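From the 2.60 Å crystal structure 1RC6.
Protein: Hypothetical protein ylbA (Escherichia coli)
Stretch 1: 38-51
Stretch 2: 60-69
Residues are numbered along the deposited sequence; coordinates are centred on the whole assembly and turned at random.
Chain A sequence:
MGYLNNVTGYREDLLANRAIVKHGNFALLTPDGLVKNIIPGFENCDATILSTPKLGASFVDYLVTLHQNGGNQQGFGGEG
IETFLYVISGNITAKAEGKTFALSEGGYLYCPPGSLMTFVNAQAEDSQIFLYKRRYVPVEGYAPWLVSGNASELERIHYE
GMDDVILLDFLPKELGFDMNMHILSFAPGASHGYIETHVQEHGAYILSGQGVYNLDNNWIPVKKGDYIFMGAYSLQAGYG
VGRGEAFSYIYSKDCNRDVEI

Stretch 1 38-51: IIPGFENCDATILS
Stretch 2, residues 60-69: VDYLVTLHQN

The most unusual feature of this contact is that D61 bonds stretch 1 through both its backbone and its carboxylate. D61 OD2 accepts a short hydrogen bond from S51 N, 2.6 Å, and also lies 3.2 Å from L50 CB. The chi1 of D61 is p (52°) and chi2 is -173°; its CA-to-CB bond points sideways, but the carboxylate comes nearer to stretch 1. D61 OD1 is satisfied elsewhere in the structure.

Most of the remaining contact is an antiparallel ladder. Strand 46-49 runs against strand 60-67 at 164°. A47, T48 and Y62 to T65 are extended. The register pairs C45 with L66, D46 with T65, A47 with V64, T48 with L63 and I49 with Y62. D46-T65 and T48-L63 are the hydrogen-bonded pairs; the other three are non-hydrogen-bonded, with their CA atoms closer together. The hydrogen bonds are D46 N to T65 O, 3.0 Å, and T65 N to D46 O, 3.1 Å; then T48 N to L63 O, 3.0 Å, and L63 N to T48 O, 3.1 Å. L50 N to D61 O, a hydrogen bond of 2.9 Å, extends the ladder. D61 N gives S51 O a weak hydrogen bond, 3.3 Å. L50 leaves strand values, with phi/psi -111/-103, just before S51 N meets D61 OD2. At the other end H67 N donates a hydrogen bond to N44 O, 3.0 Å. N44 has phi/psi 44/54, and the chain turns a corner at N44 and C45.

C45, A47, I49, Y62, V64 and L66 share one face. Y62 (chi1 -38°, chi2 59°) meets I39 CD1 at its ring edge, 3.6 Å from Y62 CE2. I49 CG1 lies 3.9 Å from Y62 CD2. I39 and I49 are both m,t. Apolar V64 (t) suits its buried place. The small side chain of A47 fits beside it, with A47 CB 4.1 Å from V64 CG2. C45 is p, and C45 SG is 3.8 Å from V64 CG1. A type II turn from I39 to F42, closed by the hydrogen bond F42 N to I39 O at 3.0 Å, comes ahead of the corner. G41 suits the turn: at phi/psi 101/-23 a CB would jam against the preceding carbonyl.

D46, T48, L63 and T65 share the other face. T48 (t) and apolar L63 (t,t) are buried; T48 CG2 is 3.8 Å from L63 CB. L50 (m,t) brings CD1 to 4.1 Å from L63 CB. D46 is m; D46 OD2 approaches the H67 ring edge, 3.1 Å from H67 CE1. H67 has chi1 m and chi2 121°. The stretches bury 887 Å² in total.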

# COMPACT_ATOMS: atom_id res chain seq x y z
N ILE A 38 -0.62 -17.85 5.90
CA ILE A 38 -1.87 -18.28 6.52
C ILE A 38 -2.04 -17.38 7.72
O ILE A 38 -1.37 -17.56 8.71
CB ILE A 38 -1.79 -19.72 7.02
CG1 ILE A 38 -1.72 -20.69 5.84
CG2 ILE A 38 -2.97 -20.01 7.94
CD1 ILE A 38 -2.91 -20.60 4.93
N ILE A 39 -2.94 -16.41 7.62
CA ILE A 39 -3.16 -15.49 8.73
C ILE A 39 -4.54 -15.71 9.35
O ILE A 39 -5.56 -15.60 8.68
CB ILE A 39 -3.08 -14.02 8.26
CG1 ILE A 39 -1.73 -13.77 7.58
CG2 ILE A 39 -3.24 -13.09 9.46
CD1 ILE A 39 -1.62 -12.39 6.97
N PRO A 40 -4.58 -16.03 10.65
CA PRO A 40 -5.88 -16.25 11.30
C PRO A 40 -6.84 -15.07 11.05
O PRO A 40 -6.46 -13.90 11.12
CB PRO A 40 -5.51 -16.43 12.77
CG PRO A 40 -4.21 -15.70 12.91
CD PRO A 40 -3.48 -16.06 11.64
N GLY A 41 -8.09 -15.41 10.73
CA GLY A 41 -9.09 -14.40 10.45
C GLY A 41 -9.31 -14.23 8.95
O GLY A 41 -10.35 -13.75 8.52
N PHE A 42 -8.32 -14.61 8.15
CA PHE A 42 -8.49 -14.46 6.71
C PHE A 42 -9.01 -15.77 6.12
O PHE A 42 -8.35 -16.81 6.19
CB PHE A 42 -7.16 -14.03 6.06
CG PHE A 42 -6.71 -12.63 6.46
CD1 PHE A 42 -6.27 -12.36 7.77
CD2 PHE A 42 -6.72 -11.59 5.54
CE1 PHE A 42 -5.86 -11.07 8.15
CE2 PHE A 42 -6.31 -10.28 5.90
CZ PHE A 42 -5.88 -10.02 7.21
N GLU A 43 -10.22 -15.72 5.56
CA GLU A 43 -10.85 -16.90 4.98
C GLU A 43 -11.00 -16.77 3.48
O GLU A 43 -11.20 -15.68 2.95
CB GLU A 43 -12.23 -17.11 5.58
CG GLU A 43 -12.28 -17.07 7.08
CD GLU A 43 -11.61 -18.26 7.70
OE1 GLU A 43 -11.60 -18.36 8.95
OE2 GLU A 43 -11.09 -19.10 6.94
N ASN A 44 -10.91 -17.91 2.80
CA ASN A 44 -11.07 -17.97 1.35
C ASN A 44 -10.37 -16.87 0.56
O ASN A 44 -10.99 -16.19 -0.27
CB ASN A 44 -12.56 -17.96 1.03
CG ASN A 44 -13.33 -18.96 1.85
OD1 ASN A 44 -12.96 -20.13 1.91
ND2 ASN A 44 -14.40 -18.51 2.49
N CYS A 45 -9.07 -16.72 0.78
CA CYS A 45 -8.28 -15.70 0.10
C CYS A 45 -6.80 -15.98 0.32
O CYS A 45 -6.43 -16.59 1.32
CB CYS A 45 -8.58 -14.32 0.68
SG CYS A 45 -7.99 -14.17 2.39
N ASP A 46 -5.97 -15.52 -0.61
CA ASP A 46 -4.53 -15.70 -0.49
C ASP A 46 -3.91 -14.42 0.07
O ASP A 46 -3.98 -13.37 -0.56
CB ASP A 46 -3.90 -15.99 -1.86
CG ASP A 46 -4.47 -17.24 -2.50
OD1 ASP A 46 -4.69 -18.21 -1.76
OD2 ASP A 46 -4.67 -17.24 -3.74
N ALA A 47 -3.34 -14.51 1.26
CA ALA A 47 -2.72 -13.33 1.85
C ALA A 47 -1.21 -13.45 1.80
O ALA A 47 -0.63 -14.48 2.11
CB ALA A 47 -3.16 -13.14 3.30
N THR A 48 -0.57 -12.37 1.37
CA THR A 48 0.86 -12.38 1.30
C THR A 48 1.43 -11.13 1.96
O THR A 48 1.26 -10.02 1.48
CB THR A 48 1.32 -12.52 -0.17
OG1 THR A 48 2.62 -11.96 -0.32
CG2 THR A 48 0.34 -11.84 -1.11
N ILE A 49 2.07 -11.35 3.10
CA ILE A 49 2.70 -10.28 3.87
C ILE A 49 3.89 -9.68 3.10
O ILE A 49 4.66 -10.41 2.48
CB ILE A 49 3.19 -10.83 5.20
CG1 ILE A 49 2.01 -11.34 6.01
CG2 ILE A 49 3.95 -9.78 5.96
CD1 ILE A 49 2.41 -12.21 7.18
N LEU A 50 4.01 -8.35 3.13
CA LEU A 50 5.09 -7.65 2.43
C LEU A 50 6.09 -7.05 3.41
O LEU A 50 6.91 -7.75 3.96
CB LEU A 50 4.49 -6.58 1.52
CG LEU A 50 3.47 -7.20 0.55
CD1 LEU A 50 2.84 -6.13 -0.31
CD2 LEU A 50 4.15 -8.24 -0.31
N SER A 51 6.02 -5.75 3.64
CA SER A 51 6.95 -5.15 4.58
C SER A 51 6.59 -5.53 6.03
O SER A 51 5.43 -5.73 6.37
CB SER A 51 6.92 -3.62 4.44
OG SER A 51 7.35 -3.23 3.14
N VAL A 60 3.34 -2.88 8.77
CA VAL A 60 3.22 -4.18 8.14
C VAL A 60 2.19 -3.97 7.07
O VAL A 60 1.13 -3.42 7.36
CB VAL A 60 2.67 -5.26 9.08
CG1 VAL A 60 2.64 -6.58 8.34
CG2 VAL A 60 3.51 -5.36 10.34
N ASP A 61 2.48 -4.35 5.83
CA ASP A 61 1.48 -4.18 4.79
C ASP A 61 1.26 -5.50 4.07
O ASP A 61 2.09 -6.41 4.18
CB ASP A 61 1.85 -3.04 3.83
CG ASP A 61 3.24 -3.15 3.28
OD1 ASP A 61 3.66 -2.19 2.60
OD2 ASP A 61 3.91 -4.19 3.51
N TYR A 62 0.13 -5.62 3.39
CA TYR A 62 -0.21 -6.88 2.73
C TYR A 62 -0.82 -6.71 1.36
O TYR A 62 -1.29 -5.64 0.97
CB TYR A 62 -1.25 -7.66 3.53
CG TYR A 62 -1.14 -7.64 5.04
CD1 TYR A 62 -1.19 -6.44 5.75
CD2 TYR A 62 -1.02 -8.82 5.75
CE1 TYR A 62 -1.11 -6.42 7.15
CE2 TYR A 62 -0.94 -8.82 7.15
CZ TYR A 62 -0.99 -7.62 7.84
OH TYR A 62 -0.91 -7.64 9.21
N LEU A 63 -0.83 -7.83 0.64
CA LEU A 63 -1.45 -7.90 -0.66
C LEU A 63 -2.37 -9.10 -0.47
O LEU A 63 -1.92 -10.17 -0.07
CB LEU A 63 -0.41 -8.18 -1.74
CG LEU A 63 -0.90 -8.11 -3.18
CD1 LEU A 63 0.31 -8.15 -4.10
CD2 LEU A 63 -1.84 -9.28 -3.50
N VAL A 64 -3.66 -8.93 -0.71
CA VAL A 64 -4.58 -10.03 -0.50
C VAL A 64 -5.57 -10.18 -1.63
O VAL A 64 -6.32 -9.24 -1.95
CB VAL A 64 -5.37 -9.83 0.82
CG1 VAL A 64 -6.17 -11.09 1.13
CG2 VAL A 64 -4.43 -9.50 1.96
N THR A 65 -5.58 -11.35 -2.26
CA THR A 65 -6.56 -11.56 -3.32
C THR A 65 -7.71 -12.34 -2.67
O THR A 65 -7.53 -13.43 -2.09
CB THR A 65 -5.99 -12.35 -4.52
OG1 THR A 65 -5.98 -13.74 -4.21
CG2 THR A 65 -4.57 -11.89 -4.83
N LEU A 66 -8.90 -11.76 -2.75
CA LEU A 66 -10.09 -12.35 -2.17
C LEU A 66 -10.83 -13.24 -3.14
O LEU A 66 -11.19 -12.82 -4.24
CB LEU A 66 -11.03 -11.24 -1.71
CG LEU A 66 -10.31 -10.19 -0.85
CD1 LEU A 66 -11.15 -8.93 -0.78
CD2 LEU A 66 -10.01 -10.77 0.55
N HIS A 67 -11.06 -14.47 -2.73
CA HIS A 67 -11.82 -15.39 -3.55
C HIS A 67 -13.28 -15.22 -3.13
O HIS A 67 -13.61 -14.27 -2.40
CB HIS A 67 -11.32 -16.82 -3.33
CG HIS A 67 -9.93 -17.03 -3.84
ND1 HIS A 67 -8.88 -17.44 -3.03
CD2 HIS A 67 -9.38 -16.81 -5.06
CE1 HIS A 67 -7.76 -17.44 -3.72
NE2 HIS A 67 -8.04 -17.07 -4.96
N GLN A 68 -14.17 -16.10 -3.59
CA GLN A 68 -15.57 -15.97 -3.21
C GLN A 68 -15.70 -16.05 -1.69
O GLN A 68 -15.30 -17.03 -1.07
CB GLN A 68 -16.38 -17.07 -3.87
CG GLN A 68 -16.17 -17.13 -5.35
CD GLN A 68 -17.02 -18.16 -6.03
OE1 GLN A 68 -17.36 -19.20 -5.44
NE2 GLN A 68 -17.38 -17.89 -7.27
N ASN A 69 -16.27 -15.00 -1.11
CA ASN A 69 -16.46 -14.92 0.33
C ASN A 69 -15.14 -14.74 1.07
O ASN A 69 -15.06 -14.96 2.27
CB ASN A 69 -17.17 -16.15 0.87
CG ASN A 69 -18.60 -16.23 0.41
OD1 ASN A 69 -18.89 -16.77 -0.66
ND2 ASN A 69 -19.51 -15.67 1.20